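Local coordinates for protein serine proteinase inhibitor A (Sagittaria sagittifolia, PDB 3E8L) that inhibits serine proteases as a Kunitz-type beta-trefoil protein, probably holding trypsin and chymotrypsin at once through two reactive sites, at residues 120-123 against 124-127. The protein carries 2 engineered substitutions. Numbering follows the deposited sequence.
Sequences GDYF and YLNN
Y122, F123 and Y124 gather their three rings on a tight 3-10 turn over 123-125. The Y122 and Y124 rings run alongside each other, nearly parallel at 10°, but offset so far that little of one covers the other. Instead CB of Y122 is the bump: it sits over one face of the Y124 ring, 3.7 Å from the centroid. In return OH of Y124 lies over the Y122 ring, 3.3 Å from CG of Y122. Y124 turns its edge to the face of F123, with the planes at 79°. CB of Y124 rests over the centre of the F123 ring, and CD2 of Y124 comes 3.7 Å from CE1 of F123. A first torsion of 51° puts CG of Y124 between its own backbone N and carbonyl carbon, bringing the ring to both aromatic neighbours.

The turn is closed by two backbone bonds. N of L125 gives to O of Y122 at 3.1 Å, and N of N126 to O of F123 at 3.0 Å. CD1 of L125 lies between the D121 carboxylate and the edge of the Y122 ring, 3.6 Å from OD1 of D121. The carboxylate straps the two ends: OD2 takes ND2 of N127 at 2.7 Å, from above the carboxylate plane, while OD1 takes N of Y122. Replacing D121 by an alanine removes both bonds, which would probably leave the N127 amide and the Y122 N-H without this mate and open a gap beside L125.

Basic side chains of another protein's chain hydrogen-bond OH of Y124 and make a cation-pi contact with Y122. Aromatic side chains of that chain meet Y124 and L125, and F123 packs on its backbone, consistent with a loop in the surface that contacts a bound protein. Within its own chain, the loop joins strands 113-119 and 130-135 of the beta-trefoil. Y122 rests on A50 and C51, between strands 43-49 and 52-57. Backbone bonds tie F123 to I96 and G120 to A100, between strands 92-94 and 101-103.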
ATOM      1  N   GLY A 120      -2.456  -5.960   7.559  1.00 25.93           N
ATOM      2  CA  GLY A 120      -1.493  -7.034   7.467  1.00 25.44           C
ATOM      3  C   GLY A 120      -1.817  -7.991   6.346  1.00 25.38           C
ATOM      4  O   GLY A 120      -2.984  -8.244   6.058  1.00 25.80           O
ATOM      5  N   ASP A 121      -0.779  -8.516   5.714  1.00 25.18           N
ATOM      6  CA  ASP A 121      -0.916  -9.561   4.693  1.00 25.55           C
ATOM      7  C   ASP A 121       0.489 -10.080   4.434  1.00 25.05           C
ATOM      8  O   ASP A 121       1.471  -9.495   4.907  1.00 25.45           O
ATOM      9  CB  ASP A 121      -1.523  -8.982   3.401  1.00 25.18           C
ATOM     10  CG  ASP A 121      -2.369  -9.990   2.625  1.00 26.14           C
ATOM     11  OD1 ASP A 121      -2.295 -11.209   2.868  1.00 24.56           O
ATOM     12  OD2 ASP A 121      -3.116  -9.538   1.732  1.00 28.13           O
ATOM     13  N   TYR A 122       0.596 -11.187   3.715  1.00 24.51           N
ATOM     14  CA  TYR A 122       1.894 -11.690   3.301  1.00 23.55           C
ATOM     15  C   TYR A 122       2.655 -10.555   2.619  1.00 23.61           C
ATOM     16  O   TYR A 122       2.138  -9.940   1.682  1.00 23.93           O
ATOM     17  CB  TYR A 122       1.682 -12.843   2.338  1.00 22.97           C
ATOM     18  CG  TYR A 122       1.076 -14.068   2.977  1.00 23.19           C
ATOM     19  CD1 TYR A 122       1.774 -14.776   3.969  1.00 23.29           C
ATOM     20  CD2 TYR A 122      -0.175 -14.544   2.588  1.00 22.72           C
ATOM     21  CE1 TYR A 122       1.249 -15.906   4.552  1.00 22.48           C
ATOM     22  CE2 TYR A 122      -0.721 -15.697   3.174  1.00 22.43           C
ATOM     23  CZ  TYR A 122       0.001 -16.362   4.161  1.00 23.15           C
ATOM     24  OH  TYR A 122      -0.491 -17.491   4.763  1.00 24.02           O
ATOM     25  N   PHE A 123       3.868 -10.255   3.085  1.00 23.41           N
ATOM     26  CA  PHE A 123       4.582  -9.062   2.597  1.00 23.34           C
ATOM     27  C   PHE A 123       4.670  -9.009   1.074  1.00 24.08           C
ATOM     28  O   PHE A 123       4.637  -7.920   0.497  1.00 24.09           O
ATOM     29  CB  PHE A 123       5.991  -8.969   3.175  1.00 22.69           C
ATOM     30  CG  PHE A 123       6.961  -9.940   2.556  1.00 21.37           C
ATOM     31  CD1 PHE A 123       6.969 -11.280   2.942  1.00 18.98           C
ATOM     32  CD2 PHE A 123       7.854  -9.518   1.574  1.00 19.13           C
ATOM     33  CE1 PHE A 123       7.862 -12.179   2.363  1.00 20.48           C
ATOM     34  CE2 PHE A 123       8.750 -10.414   0.988  1.00 17.58           C
ATOM     35  CZ  PHE A 123       8.752 -11.740   1.376  1.00 17.90           C
ATOM     36  N   TYR A 124       4.790 -10.183   0.443  1.00 24.53           N
ATOM     37  CA  TYR A 124       5.105 -10.292  -0.988  1.00 24.94           C
ATOM     38  C   TYR A 124       3.934  -9.941  -1.910  1.00 25.96           C
ATOM     39  O   TYR A 124       4.131  -9.750  -3.113  1.00 26.46           O
ATOM     40  CB  TYR A 124       5.643 -11.690  -1.327  1.00 24.30           C
ATOM     41  CG  TYR A 124       4.758 -12.821  -0.825  1.00 23.68           C
ATOM     42  CD1 TYR A 124       3.587 -13.160  -1.493  1.00 22.06           C
ATOM     43  CD2 TYR A 124       5.096 -13.550   0.319  1.00 23.12           C
ATOM     44  CE1 TYR A 124       2.769 -14.171  -1.046  1.00 21.51           C
ATOM     45  CE2 TYR A 124       4.272 -14.587   0.784  1.00 21.90           C
ATOM     46  CZ  TYR A 124       3.112 -14.896   0.086  1.00 21.24           C
ATOM     47  OH  TYR A 124       2.274 -15.902   0.508  1.00 16.86           O
ATOM     48  N   LEU A 125       2.722  -9.875  -1.358  1.00 27.03           N
ATOM     49  CA  LEU A 125       1.537  -9.527  -2.140  1.00 28.41           C
ATOM     50  C   LEU A 125       1.518  -8.020  -2.265  1.00 29.56           C
ATOM     51  O   LEU A 125       0.801  -7.433  -3.086  1.00 29.35           O
ATOM     52  CB  LEU A 125       0.266 -10.001  -1.449  1.00 28.01           C
ATOM     53  CG  LEU A 125       0.082 -11.513  -1.264  1.00 29.42           C
ATOM     54  CD1 LEU A 125      -1.217 -11.805  -0.480  1.00 28.78           C
ATOM     55  CD2 LEU A 125       0.108 -12.256  -2.593  1.00 26.49           C
ATOM     56  N   ASN A 126       2.320  -7.397  -1.413  1.00 31.00           N
ATOM     57  CA  ASN A 126       2.448  -5.959  -1.390  1.00 32.36           C
ATOM     58  C   ASN A 126       1.105  -5.221  -1.331  1.00 31.87           C
ATOM     59  O   ASN A 126       0.936  -4.183  -1.970  1.00 32.57           O
ATOM     60  CB  ASN A 126       3.259  -5.507  -2.598  1.00 32.94           C
ATOM     61  CG  ASN A 126       3.892  -4.170  -2.376  1.00 37.19           C
ATOM     62  OD1 ASN A 126       4.642  -3.992  -1.401  1.00 41.33           O
ATOM     63  ND2 ASN A 126       3.581  -3.195  -3.255  1.00 39.26           N
ATOM     64  N   ASN A 127       0.159  -5.765  -0.573  1.00 31.47           N
ATOM     65  CA  ASN A 127      -1.192  -5.192  -0.465  1.00 31.11           C
ATOM     66  C   ASN A 127      -1.262  -4.071   0.555  1.00 31.07           C
ATOM     67  O   ASN A 127      -0.756  -4.196   1.676  1.00 31.42           O
ATOM     68  CB  ASN A 127      -2.231  -6.255  -0.080  1.00 30.78           C
ATOM     69  CG  ASN A 127      -2.439  -7.291  -1.162  1.00 30.70           C
ATOM     70  OD1 ASN A 127      -2.177  -7.042  -2.336  1.00 30.90           O
ATOM     71  ND2 ASN A 127      -2.896  -8.468  -0.768  1.00 29.48           N
TER